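Local coordinates for protein SusD homolog (Bacteroides ovatus, PDB 4F53) that probably binds mucin O-glycans at the cell surface as a SusD-family outer-membrane lipoprotein with a TPR-like helical fold, at residues L33-L38 / P98-L103; Y119-M124 / A157-D162; N315-G320 / K397-Q402; V389-D394 / S407-T412. All blocks are in the same frame, centred on the assembly; numbering follows the deposited sequence.

Followed from the N terminus, the chain first closes contact 1, which brings helix 82-106 back onto helix 25-37. The next helix, 110-131, then packs on helix 152-173 in contact 2. The two are in series yet adjoin, with a weak hydrogen bond between Q36 and Y119, and together tie helices 25-37, 82-106, 110-131 and 152-173. Contacts 3 and 4 lie far along the chain, with contact 4 across the chain's centre from both helical contacts. Their segments alternate, so they cross: 389-394 falls between the halves of contact 3, and 397-402 between those of contact 4. Contact 4 closes a short loop upon itself, whereas contact 3 pins that loop to the 315-320 segment, distant in sequence.

Contact 1: L33-L38 / P98-L103; sequences LNLQDL and PDYFNL
L35 lays its isobutyl group across the helix face formed by D99, Y100 and L103, its two methyls dividing the work. With CG beside its own backbone N (chi1 -60°), it places CD2 3.7 Å from the backbone N of Y100 and at a similar distance from D99 CB. CD1 lies at the edge of the Y100 ring, near its plane, and also meets L103 CD1 at 4.2 Å, the two leucines crossing obliquely. One polar clasp lies beside this apolar contact. N34 and L103 are each modelled in two conformers; in those described here N34 ND2 donates to D99 OD2 over 2.8 Å, nearly straight (168°). The acceptor sits in the amide plane, but the amide nitrogen approaches from above the carboxylate plane. The phenol of Y100 leads away and is hydrogen-bonded to E117. F96 and Y119 add apolar cover to L35, while L103 also rests on A116 of helix 110-131. The short axes approach to 9.8 Å and cross at -139°, an obliquely antiparallel alpha-alpha packing with a leucine at its centre, characteristic of the helical, TPR-like part of SusD proteins.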
loop_
_atom_site.group_PDB
_atom_site.type_symbol
_atom_site.label_atom_id
_atom_site.label_comp_id
_atom_site.label_asym_id
_atom_site.label_seq_id
_atom_site.Cartn_x
_atom_site.Cartn_y
_atom_site.Cartn_z
ATOM N N LEU A 33 21.344 -1.602 -3.733
ATOM C CA LEU A 33 20.798 -1.423 -2.401
ATOM C C LEU A 33 19.874 -0.202 -2.317
ATOM O O LEU A 33 18.847 -0.303 -1.652
ATOM C CB LEU A 33 21.927 -1.307 -1.355
ATOM C CG LEU A 33 22.512 -2.605 -0.809
ATOM C CD1 LEU A 33 23.652 -2.301 0.144
ATOM C CD2 LEU A 33 21.438 -3.464 -0.114
ATOM N N ASN A 34 20.231 0.938 -2.962
ATOM C CA ASN A 34 19.407 2.143 -2.928
ATOM C C ASN A 34 18.098 1.890 -3.744
ATOM O O ASN A 34 17.019 2.304 -3.329
ATOM C CB ASN A 34 20.216 3.364 -3.453
ATOM C CG ASN A 34 21.577 3.641 -2.790
ATOM O OD1 ASN A 34 21.924 3.140 -1.704
ATOM N ND2 ASN A 34 22.394 4.477 -3.437
ATOM N N LEU A 35 18.214 1.201 -4.889
ATOM C CA LEU A 35 17.059 0.890 -5.739
ATOM C C LEU A 35 16.108 -0.026 -4.996
ATOM O O LEU A 35 14.892 0.202 -5.018
ATOM C CB LEU A 35 17.484 0.269 -7.082
ATOM C CG LEU A 35 18.418 1.125 -8.009
ATOM C CD1 LEU A 35 18.634 0.423 -9.322
ATOM C CD2 LEU A 35 17.863 2.548 -8.275
ATOM N N GLN A 36 16.662 -1.023 -4.276
ATOM C CA GLN A 36 15.858 -1.974 -3.489
ATOM C C GLN A 36 15.060 -1.249 -2.388
ATOM O O GLN A 36 13.890 -1.552 -2.153
ATOM C CB GLN A 36 16.769 -3.034 -2.875
ATOM C CG GLN A 36 16.019 -4.135 -2.181
ATOM C CD GLN A 36 16.926 -5.112 -1.508
ATOM O OE1 GLN A 36 17.548 -4.826 -0.479
ATOM N NE2 GLN A 36 17.014 -6.296 -2.076
ATOM N N ASP A 37 15.700 -0.285 -1.734
ATOM C CA ASP A 37 15.107 0.456 -0.636
ATOM C C ASP A 37 13.837 1.227 -1.037
ATOM O O ASP A 37 12.898 1.300 -0.245
ATOM C CB ASP A 37 16.158 1.429 -0.077
ATOM C CG ASP A 37 15.619 2.400 0.965
ATOM O OD1 ASP A 37 14.930 1.947 1.898
ATOM O OD2 ASP A 37 15.824 3.611 0.801
ATOM N N LEU A 38 13.810 1.792 -2.245
ATOM C CA LEU A 38 12.730 2.672 -2.712
ATOM C C LEU A 38 11.393 1.959 -2.960
ATOM O O LEU A 38 10.378 2.651 -3.157
ATOM C CB LEU A 38 13.171 3.497 -3.946
ATOM C CG LEU A 38 14.257 4.539 -3.591
ATOM C CD1 LEU A 38 15.015 5.008 -4.829
ATOM C CD2 LEU A 38 13.685 5.706 -2.745
ATOM N N PRO A 98 18.689 8.469 -11.187
ATOM C CA PRO A 98 20.143 8.650 -11.352
ATOM C C PRO A 98 20.923 7.357 -11.033
ATOM O O PRO A 98 21.782 6.982 -11.831
ATOM C CB PRO A 98 20.470 9.800 -10.390
ATOM C CG PRO A 98 19.198 10.555 -10.271
ATOM C CD PRO A 98 18.137 9.484 -10.266
ATOM N N ASP A 99 20.553 6.617 -9.949
ATOM C CA ASP A 99 21.220 5.358 -9.587
ATOM C C ASP A 99 20.918 4.242 -10.586
ATOM O O ASP A 99 21.809 3.448 -10.908
ATOM C CB ASP A 99 20.840 4.915 -8.173
ATOM C CG ASP A 99 21.545 5.676 -7.057
ATOM O OD1 ASP A 99 22.351 6.585 -7.365
ATOM O OD2 ASP A 99 21.311 5.350 -5.875
ATOM N N TYR A 100 19.666 4.182 -11.076
ATOM C CA TYR A 100 19.227 3.192 -12.054
ATOM C C TYR A 100 20.052 3.323 -13.351
ATOM O O TYR A 100 20.606 2.328 -13.834
ATOM C CB TYR A 100 17.719 3.339 -12.316
ATOM C CG TYR A 100 17.194 2.552 -13.491
ATOM C CD1 TYR A 100 16.876 1.203 -13.367
ATOM C CD2 TYR A 100 17.005 3.158 -14.731
ATOM C CE1 TYR A 100 16.380 0.476 -14.446
ATOM C CE2 TYR A 100 16.520 2.440 -15.820
ATOM C CZ TYR A 100 16.213 1.098 -15.677
ATOM O OH TYR A 100 15.726 0.409 -16.760
ATOM N N PHE A 101 20.166 4.542 -13.885
ATOM C CA PHE A 101 20.940 4.775 -15.111
ATOM C C PHE A 101 22.429 4.501 -14.880
ATOM O O PHE A 101 23.089 3.948 -15.759
ATOM C CB PHE A 101 20.724 6.210 -15.629
ATOM C CG PHE A 101 19.320 6.476 -16.127
ATOM C CD1 PHE A 101 18.746 5.670 -17.108
ATOM C CD2 PHE A 101 18.603 7.580 -15.676
ATOM C CE1 PHE A 101 17.455 5.924 -17.577
ATOM C CE2 PHE A 101 17.310 7.834 -16.151
ATOM C CZ PHE A 101 16.743 6.999 -17.089
ATOM N N ASN A 102 22.936 4.831 -13.682
ATOM C CA ASN A 102 24.328 4.616 -13.325
ATOM C C ASN A 102 24.649 3.114 -13.268
ATOM O O ASN A 102 25.647 2.708 -13.869
ATOM C CB ASN A 102 24.666 5.320 -12.017
ATOM C CG ASN A 102 26.138 5.431 -11.726
ATOM O OD1 ASN A 102 27.005 5.170 -12.574
ATOM N ND2 ASN A 102 26.453 5.806 -10.504
ATOM N N LEU A 103 23.798 2.304 -12.590
ATOM C CA LEU A 103 23.944 0.842 -12.474
ATOM C C LEU A 103 24.004 0.181 -13.856
ATOM O O LEU A 103 24.789 -0.748 -14.043
ATOM C CB LEU A 103 22.790 0.229 -11.646
ATOM C CG LEU A 103 22.911 -1.262 -11.264
ATOM C CD1 LEU A 103 22.291 -1.529 -9.925
ATOM C CD2 LEU A 103 22.257 -2.166 -12.303
#

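Contact 2: Y119-M124 / A157-D162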
loop_
_atom_site.group_PDB
_atom_site.type_symbol
_atom_site.label_atom_id
_atom_site.label_comp_id
_atom_site.label_asym_id
_atom_site.label_seq_id
_atom_site.Cartn_x
_atom_site.Cartn_y
_atom_site.Cartn_z
ATOM N N TYR A 119 12.992 -3.731 -9.359
ATOM C CA TYR A 119 12.821 -2.643 -8.393
ATOM C C TYR A 119 12.132 -1.474 -9.059
ATOM O O TYR A 119 11.200 -0.932 -8.481
ATOM C CB TYR A 119 14.177 -2.212 -7.782
ATOM C CG TYR A 119 14.944 -3.330 -7.099
ATOM C CD1 TYR A 119 14.277 -4.412 -6.513
ATOM C CD2 TYR A 119 16.335 -3.295 -7.012
ATOM C CE1 TYR A 119 14.977 -5.427 -5.864
ATOM C CE2 TYR A 119 17.046 -4.319 -6.384
ATOM C CZ TYR A 119 16.363 -5.369 -5.795
ATOM O OH TYR A 119 17.072 -6.370 -5.187
ATOM N N ARG A 120 12.536 -1.140 -10.303
ATOM C CA ARG A 120 11.917 -0.096 -11.130
ATOM C C ARG A 120 10.417 -0.346 -11.320
ATOM O O ARG A 120 9.630 0.571 -11.135
ATOM C CB ARG A 120 12.599 -0.030 -12.500
ATOM C CG ARG A 120 12.216 1.199 -13.269
ATOM C CD ARG A 120 12.655 1.036 -14.696
ATOM N NE ARG A 120 12.255 2.196 -15.483
ATOM C CZ ARG A 120 12.113 2.187 -16.798
ATOM N NH1 ARG A 120 12.329 1.075 -17.488
ATOM N NH2 ARG A 120 11.745 3.287 -17.435
ATOM N N ILE A 121 10.028 -1.597 -11.672
ATOM C CA ILE A 121 8.628 -1.978 -11.838
ATOM C C ILE A 121 7.841 -1.736 -10.523
ATOM O O ILE A 121 6.850 -1.022 -10.564
ATOM C CB ILE A 121 8.492 -3.433 -12.360
ATOM C CG1 ILE A 121 9.033 -3.508 -13.801
ATOM C CG2 ILE A 121 7.018 -3.890 -12.293
ATOM C CD1 ILE A 121 9.244 -4.898 -14.383
ATOM N N VAL A 122 8.320 -2.250 -9.372
ATOM C CA VAL A 122 7.650 -2.106 -8.062
ATOM C C VAL A 122 7.528 -0.614 -7.663
ATOM O O VAL A 122 6.458 -0.195 -7.210
ATOM C CB VAL A 122 8.364 -2.931 -6.933
ATOM C CG1 VAL A 122 7.658 -2.781 -5.583
ATOM C CG2 VAL A 122 8.491 -4.406 -7.306
ATOM N N VAL A 123 8.610 0.181 -7.840
ATOM C CA VAL A 123 8.646 1.597 -7.458
ATOM C C VAL A 123 7.705 2.400 -8.350
ATOM O O VAL A 123 6.869 3.148 -7.853
ATOM C CB VAL A 123 10.087 2.176 -7.475
ATOM C CG1 VAL A 123 10.082 3.689 -7.250
ATOM C CG2 VAL A 123 10.946 1.489 -6.426
HETATM N N MSE A 124 7.821 2.221 -9.657
HETATM C CA MSE A 124 7.008 2.968 -10.608
HETATM C C MSE A 124 5.564 2.439 -10.641
HETATM O O MSE A 124 4.670 3.183 -11.039
HETATM C CB MSE A 124 7.681 3.028 -11.989
HETATM C CG MSE A 124 9.009 3.788 -11.927
HETATM SE SE MSE A 124 8.788 5.631 -11.266
HETATM C CE MSE A 124 10.533 5.925 -10.335
ATOM N N ALA A 157 1.460 -2.644 -19.481
ATOM C CA ALA A 157 1.840 -3.569 -20.552
ATOM C C ALA A 157 3.364 -3.713 -20.645
ATOM O O ALA A 157 3.851 -4.841 -20.735
ATOM C CB ALA A 157 1.265 -3.122 -21.886
ATOM N N LYS A 158 4.116 -2.594 -20.578
ATOM C CA LYS A 158 5.580 -2.654 -20.623
ATOM C C LYS A 158 6.123 -3.381 -19.366
ATOM O O LYS A 158 6.934 -4.293 -19.497
ATOM C CB LYS A 158 6.201 -1.261 -20.776
ATOM C CG LYS A 158 7.713 -1.305 -20.791
ATOM C CD LYS A 158 8.376 0.023 -21.110
ATOM C CE LYS A 158 9.756 0.120 -20.485
ATOM N NZ LYS A 158 10.670 -0.995 -20.886
HETATM N N MSE A 159 5.624 -3.033 -18.176
HETATM C CA MSE A 159 6.021 -3.659 -16.917
HETATM C C MSE A 159 5.798 -5.157 -16.932
HETATM O O MSE A 159 6.698 -5.904 -16.542
HETATM C CB MSE A 159 5.239 -3.066 -15.721
HETATM C CG MSE A 159 5.705 -1.667 -15.303
HETATM SE SE MSE A 159 4.549 -1.021 -13.863
HETATM C CE MSE A 159 5.631 0.505 -13.461
ATOM N N LEU A 160 4.608 -5.602 -17.381
ATOM C CA LEU A 160 4.250 -7.026 -17.390
ATOM C C LEU A 160 5.122 -7.799 -18.380
ATOM O O LEU A 160 5.596 -8.888 -18.048
ATOM C CB LEU A 160 2.747 -7.254 -17.643
ATOM C CG LEU A 160 1.856 -7.085 -16.383
ATOM C CD1 LEU A 160 0.390 -6.772 -16.764
ATOM C CD2 LEU A 160 1.916 -8.339 -15.470
ATOM N N GLU A 161 5.426 -7.193 -19.537
ATOM C CA GLU A 161 6.279 -7.791 -20.557
ATOM C C GLU A 161 7.734 -7.899 -20.048
ATOM O O GLU A 161 8.383 -8.923 -20.256
ATOM C CB GLU A 161 6.197 -6.955 -21.830
ATOM C CG GLU A 161 7.067 -7.462 -22.964
ATOM C CD GLU A 161 6.794 -6.836 -24.318
ATOM O OE1 GLU A 161 5.641 -6.421 -24.572
ATOM O OE2 GLU A 161 7.734 -6.790 -25.142
ATOM N N ASP A 162 8.243 -6.842 -19.406
ATOM C CA ASP A 162 9.592 -6.853 -18.842
ATOM C C ASP A 162 9.677 -7.827 -17.662
ATOM O O ASP A 162 10.678 -8.542 -17.538
ATOM C CB ASP A 162 10.051 -5.433 -18.426
ATOM C CG ASP A 162 10.268 -4.479 -19.605
ATOM O OD1 ASP A 162 10.379 -4.967 -20.766
ATOM O OD2 ASP A 162 10.272 -3.256 -19.380
#
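Helix 110-131 pairs with helix 152-173 in antiparallel fashion where 119-124 meets 157-162, the short axes of these segments 10.4 Å apart and crossing at -150°. I121 and the selenomethionine M159 lie alongside one another, pointing opposite ways. The CG2 branch of I121 rests 3.9 Å from M159 CB, while its CD1 reaches on to the M159 backbone O at 3.5 Å and abuts D162 CB. M159 runs out straight (chi2 176°), which carries its CE methyl over to M124 CB at 3.6 Å and close to the I121 carbonyl. An alanine at I121 would remove CG2 and CD1, and would probably leave M159 and D162 CB less closely packed and loosen the helix pair. At one flank, K158 curls at its end to form a 2.7 Å salt bridge from NZ to the syn lone pair of D162 OD2. R120 NH1 comes within 4.3 Å of K158 NZ, a repulsion probably softened by D162 and by E117, which salt-bridges the guanidinium. Y136 takes a cation-pi contact from R120 and also touches I121, K158 and M159. Apolar side chains between the helices, with charges to one side, make this a typical interface of a TPR-like bundle.

Contact 3: N315-G320 / K397-Q402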
loop_
_atom_site.group_PDB
_atom_site.type_symbol
_atom_site.label_atom_id
_atom_site.label_comp_id
_atom_site.label_asym_id
_atom_site.label_seq_id
_atom_site.Cartn_x
_atom_site.Cartn_y
_atom_site.Cartn_z
ATOM N N ASN A 315 -9.089 16.887 19.560
ATOM C CA ASN A 315 -9.243 16.896 21.014
ATOM C C ASN A 315 -7.811 16.815 21.574
ATOM O O ASN A 315 -6.992 16.101 20.979
ATOM C CB ASN A 315 -10.111 15.721 21.457
ATOM C CG ASN A 315 -11.592 15.971 21.357
ATOM O OD1 ASN A 315 -12.090 17.074 21.608
ATOM N ND2 ASN A 315 -12.333 14.924 21.054
ATOM N N SER A 316 -7.474 17.580 22.625
ATOM C CA SER A 316 -6.094 17.624 23.164
ATOM C C SER A 316 -5.545 16.265 23.658
ATOM O O SER A 316 -4.329 16.153 23.823
ATOM C CB SER A 316 -5.964 18.652 24.285
ATOM O OG SER A 316 -6.726 18.272 25.417
ATOM N N TRP A 317 -6.409 15.259 23.893
ATOM C CA TRP A 317 -5.955 13.947 24.374
ATOM C C TRP A 317 -5.859 12.899 23.266
ATOM O O TRP A 317 -5.616 11.730 23.568
ATOM C CB TRP A 317 -6.857 13.423 25.512
ATOM C CG TRP A 317 -6.910 14.304 26.731
ATOM C CD1 TRP A 317 -6.092 15.354 27.029
ATOM C CD2 TRP A 317 -7.836 14.196 27.817
ATOM N NE1 TRP A 317 -6.487 15.944 28.196
ATOM C CE2 TRP A 317 -7.546 15.242 28.717
ATOM C CE3 TRP A 317 -8.875 13.303 28.127
ATOM C CZ2 TRP A 317 -8.265 15.428 29.910
ATOM C CZ3 TRP A 317 -9.601 13.499 29.295
ATOM C CH2 TRP A 317 -9.297 14.551 30.171
ATOM N N SER A 318 -5.973 13.326 21.986
ATOM C CA SER A 318 -5.935 12.474 20.782
ATOM C C SER A 318 -4.736 11.528 20.679
ATOM O O SER A 318 -4.880 10.446 20.101
ATOM C CB SER A 318 -5.981 13.324 19.515
ATOM O OG SER A 318 -7.236 13.968 19.441
ATOM N N GLN A 319 -3.565 11.907 21.219
ATOM C CA GLN A 319 -2.381 11.033 21.109
ATOM C C GLN A 319 -2.451 9.867 22.124
ATOM O O GLN A 319 -1.657 8.945 22.030
ATOM C CB GLN A 319 -1.078 11.824 21.197
ATOM C CG GLN A 319 -0.951 12.855 20.060
ATOM C CD GLN A 319 0.275 13.734 20.150
ATOM O OE1 GLN A 319 0.971 13.787 21.164
ATOM N NE2 GLN A 319 0.590 14.418 19.067
ATOM N N GLY A 320 -3.482 9.857 22.973
ATOM C CA GLY A 320 -3.784 8.752 23.871
ATOM C C GLY A 320 -4.379 7.564 23.116
ATOM O O GLY A 320 -4.487 6.476 23.673
ATOM N N LYS A 397 -15.314 11.605 23.693
ATOM C CA LYS A 397 -16.628 12.263 23.724
ATOM C C LYS A 397 -17.070 12.518 25.184
ATOM O O LYS A 397 -17.061 11.596 26.005
ATOM C CB LYS A 397 -17.681 11.441 22.960
ATOM C CG LYS A 397 -19.044 12.118 22.924
ATOM C CD LYS A 397 -20.145 11.124 22.663
ATOM C CE LYS A 397 -21.505 11.764 22.745
ATOM N NZ LYS A 397 -22.565 10.818 22.321
ATOM N N GLY A 398 -17.377 13.781 25.488
ATOM C CA GLY A 398 -17.786 14.210 26.817
ATOM C C GLY A 398 -16.684 14.347 27.862
ATOM O O GLY A 398 -16.979 14.726 29.001
ATOM N N GLN A 399 -15.412 14.023 27.515
ATOM C CA GLN A 399 -14.282 14.133 28.450
ATOM C C GLN A 399 -13.908 15.609 28.699
ATOM O O GLN A 399 -14.295 16.489 27.930
ATOM C CB GLN A 399 -13.054 13.331 27.970
ATOM C CG GLN A 399 -13.217 11.809 28.024
ATOM C CD GLN A 399 -13.320 11.259 29.437
ATOM O OE1 GLN A 399 -12.509 11.558 30.319
ATOM N NE2 GLN A 399 -14.281 10.381 29.667
ATOM N N SER A 400 -13.185 15.863 29.792
ATOM C CA SER A 400 -12.774 17.195 30.235
ATOM C C SER A 400 -11.944 17.948 29.182
ATOM O O SER A 400 -10.892 17.462 28.750
ATOM C CB SER A 400 -11.995 17.100 31.540
ATOM O OG SER A 400 -11.860 18.390 32.103
ATOM N N ALA A 401 -12.445 19.149 28.773
ATOM C CA ALA A 401 -11.849 20.061 27.782
ATOM C C ALA A 401 -11.770 19.438 26.364
ATOM O O ALA A 401 -11.164 20.043 25.475
ATOM C CB ALA A 401 -10.457 20.512 28.233
ATOM N N GLN A 402 -12.393 18.249 26.156
ATOM C CA GLN A 402 -12.421 17.533 24.878
ATOM C C GLN A 402 -13.703 17.918 24.170
ATOM O O GLN A 402 -14.746 17.315 24.405
ATOM C CB GLN A 402 -12.287 16.001 25.070
ATOM C CG GLN A 402 -11.120 15.523 25.964
ATOM C CD GLN A 402 -9.781 16.065 25.575
ATOM O OE1 GLN A 402 -9.190 15.654 24.582
ATOM N NE2 GLN A 402 -9.279 17.016 26.343
HETATM O O HOH W 1 -9.296 19.782 23.299
#
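Q402 NE2 is gripped twice, both N-H bonds being spent on oxygens close to its own amide plane. One goes to S316 OG at 3.0 Å, almost straight at 172°, and the other to the backbone O of S400 at 2.9 Å. Q402 OE1 in turn accepts from the backbone N of W317 at 2.9 Å through a lone pair in the carbonyl plane. Three bonds thus fix the rotation of the group and hold it flat over the indole of W317, the two planes only 13° apart. NE2 stands 3.3 Å above the W317 ring plane. With CG beside the backbone N (chi1 -50°), Q402 makes a CH-pi contact from CG to the six-membered-ring centroid of W317, 4.1 Å away; a bend at chi2 lays the amide along the indole. S400 O lies over the same face, whereas Q399 OE1 meets the indole edge, 3.6 Å from W317 CZ3, while Q399 NE2 is hydrogen-bonded to T297 OG1. An alanine in place of W317 would strip away this platform and would probably leave the Q402 amide less firmly oriented. A water joins S316 N to A401 O, linking the type I turn 315-318 to the type II turn 399-402. The contact is centred about 30 Å from the chain's centre, where the loop between helix 288-291 and strand 332-335 docks on that between helices 379-383 and 423-438.

Contact 4: V389-D394 / S407-T412; sequences VEAYKD and SGAINT
Two backbone hydrogen bonds pair Y392 with G408: the N of Y392 gives to the O of G408 at 2.7 Å, though bent to 136°, and the N of G408 returns a 3.1 Å bond to a lone pair of Y392 O. This is a single antiparallel bridge of the hydrogen-bonded type. Beyond it the D394 backbone N donates to S407 OG at 2.9 Å. That hydroxyl is hydrogen-bonded to D405 as well, while the D394 carboxylate takes the backbone N of L396 and of Y406. In the other direction the two segments part, and a water bridges the gap, giving to E390 O at 2.6 Å and accepting from I410 N. Packing follows outside these bonds. A391 CB and A409 CB meet at 4.1 Å, and V389 sets its CG1, anti to the backbone N (chi1 175°), against I410 CB at the same separation. T412 CG2 comes within 4.2 Å of V389 CB, and Y270 of helix 265-273 touches V389, I410 and T412. The edge of the Y392 ring is turned to the G408 N. One antiparallel bridge, part-way along, closes a hairpin-like turn-back within the irregular connection between helices 379-383 and 423-438.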
loop_
_atom_site.group_PDB
_atom_site.type_symbol
_atom_site.label_atom_id
_atom_site.label_comp_id
_atom_site.label_asym_id
_atom_site.label_seq_id
_atom_site.Cartn_x
_atom_site.Cartn_y
_atom_site.Cartn_z
ATOM N N VAL A 389 -19.147 -5.765 12.798
ATOM C CA VAL A 389 -18.560 -4.431 12.989
ATOM C C VAL A 389 -19.594 -3.510 13.582
ATOM O O VAL A 389 -20.681 -3.362 13.040
ATOM C CB VAL A 389 -17.931 -3.845 11.697
ATOM C CG1 VAL A 389 -17.446 -2.413 11.908
ATOM C CG2 VAL A 389 -16.788 -4.724 11.207
ATOM N N GLU A 390 -19.261 -2.909 14.709
ATOM C CA GLU A 390 -20.128 -1.968 15.412
ATOM C C GLU A 390 -19.680 -0.537 15.123
ATOM O O GLU A 390 -18.596 -0.317 14.565
ATOM C CB GLU A 390 -20.101 -2.273 16.923
ATOM C CG GLU A 390 -21.229 -3.202 17.311
ATOM C CD GLU A 390 -20.850 -4.420 18.128
ATOM O OE1 GLU A 390 -20.191 -4.252 19.182
ATOM O OE2 GLU A 390 -21.282 -5.536 17.752
ATOM N N ALA A 391 -20.516 0.425 15.507
ATOM C CA ALA A 391 -20.290 1.859 15.359
ATOM C C ALA A 391 -19.030 2.312 16.119
ATOM O O ALA A 391 -18.726 1.774 17.180
ATOM C CB ALA A 391 -21.505 2.620 15.887
ATOM N N TYR A 392 -18.325 3.306 15.596
ATOM C CA TYR A 392 -17.174 3.853 16.293
ATOM C C TYR A 392 -17.642 4.887 17.326
ATOM O O TYR A 392 -18.282 5.880 16.976
ATOM C CB TYR A 392 -16.171 4.467 15.291
ATOM C CG TYR A 392 -15.047 5.224 15.952
ATOM C CD1 TYR A 392 -14.095 4.562 16.730
ATOM C CD2 TYR A 392 -14.934 6.604 15.810
ATOM C CE1 TYR A 392 -13.067 5.262 17.369
ATOM C CE2 TYR A 392 -13.897 7.309 16.420
ATOM C CZ TYR A 392 -12.971 6.635 17.206
ATOM O OH TYR A 392 -11.930 7.334 17.760
ATOM N N LYS A 393 -17.377 4.615 18.609
ATOM C CA LYS A 393 -17.715 5.533 19.698
ATOM C C LYS A 393 -16.434 6.264 20.086
ATOM O O LYS A 393 -15.532 5.617 20.619
ATOM C CB LYS A 393 -18.325 4.785 20.899
ATOM C CG LYS A 393 -19.701 4.168 20.637
ATOM C CD LYS A 393 -20.118 3.174 21.742
ATOM C CE LYS A 393 -20.803 3.795 22.947
ATOM N NZ LYS A 393 -21.127 2.783 23.993
ATOM N N ASP A 394 -16.305 7.580 19.753
ATOM C CA ASP A 394 -15.121 8.374 20.115
ATOM C C ASP A 394 -14.891 8.284 21.668
ATOM O O ASP A 394 -15.739 8.736 22.439
ATOM C CB ASP A 394 -15.248 9.850 19.640
ATOM C CG ASP A 394 -14.016 10.739 19.842
ATOM O OD1 ASP A 394 -13.118 10.362 20.649
ATOM O OD2 ASP A 394 -13.963 11.822 19.232
ATOM N N SER A 407 -17.147 10.335 16.543
ATOM C CA SER A 407 -17.884 9.074 16.419
ATOM C C SER A 407 -18.464 8.938 14.994
ATOM O O SER A 407 -18.797 9.937 14.351
ATOM C CB SER A 407 -19.020 9.019 17.439
ATOM O OG SER A 407 -18.575 9.175 18.778
ATOM N N GLY A 408 -18.591 7.713 14.527
ATOM C CA GLY A 408 -19.145 7.426 13.214
ATOM C C GLY A 408 -19.448 5.954 13.094
ATOM O O GLY A 408 -19.398 5.231 14.092
ATOM N N ALA A 409 -19.786 5.490 11.884
ATOM C CA ALA A 409 -20.094 4.079 11.717
ATOM C C ALA A 409 -19.685 3.570 10.370
ATOM O O ALA A 409 -19.858 4.272 9.373
ATOM C CB ALA A 409 -21.577 3.834 11.924
ATOM N N ILE A 410 -19.103 2.357 10.348
ATOM C CA ILE A 410 -18.753 1.638 9.124
ATOM C C ILE A 410 -20.002 0.839 8.748
ATOM O O ILE A 410 -20.519 0.076 9.571
ATOM C CB ILE A 410 -17.480 0.754 9.245
ATOM C CG1 ILE A 410 -16.220 1.618 9.510
ATOM C CG2 ILE A 410 -17.309 -0.092 7.969
ATOM C CD1 ILE A 410 -15.083 0.912 10.129
ATOM N N ASN A 411 -20.515 1.031 7.551
ATOM C CA ASN A 411 -21.719 0.296 7.176
ATOM C C ASN A 411 -21.345 -0.971 6.403
ATOM O O ASN A 411 -21.147 -0.932 5.180
ATOM C CB ASN A 411 -22.678 1.206 6.401
ATOM C CG ASN A 411 -23.084 2.432 7.222
ATOM O OD1 ASN A 411 -23.590 2.339 8.364
ATOM N ND2 ASN A 411 -22.807 3.615 6.682
ATOM N N THR A 412 -21.194 -2.089 7.135
ATOM C CA THR A 412 -20.830 -3.388 6.540
ATOM C C THR A 412 -21.310 -4.520 7.430
ATOM O O THR A 412 -21.324 -4.368 8.648
ATOM C CB THR A 412 -19.283 -3.511 6.291
ATOM O OG1 THR A 412 -19.047 -4.769 5.691
ATOM C CG2 THR A 412 -18.443 -3.496 7.587
HETATM O O HOH W 2 -19.492 -6.676 10.243
HETATM O O HOH W 3 -17.577 1.411 12.837
#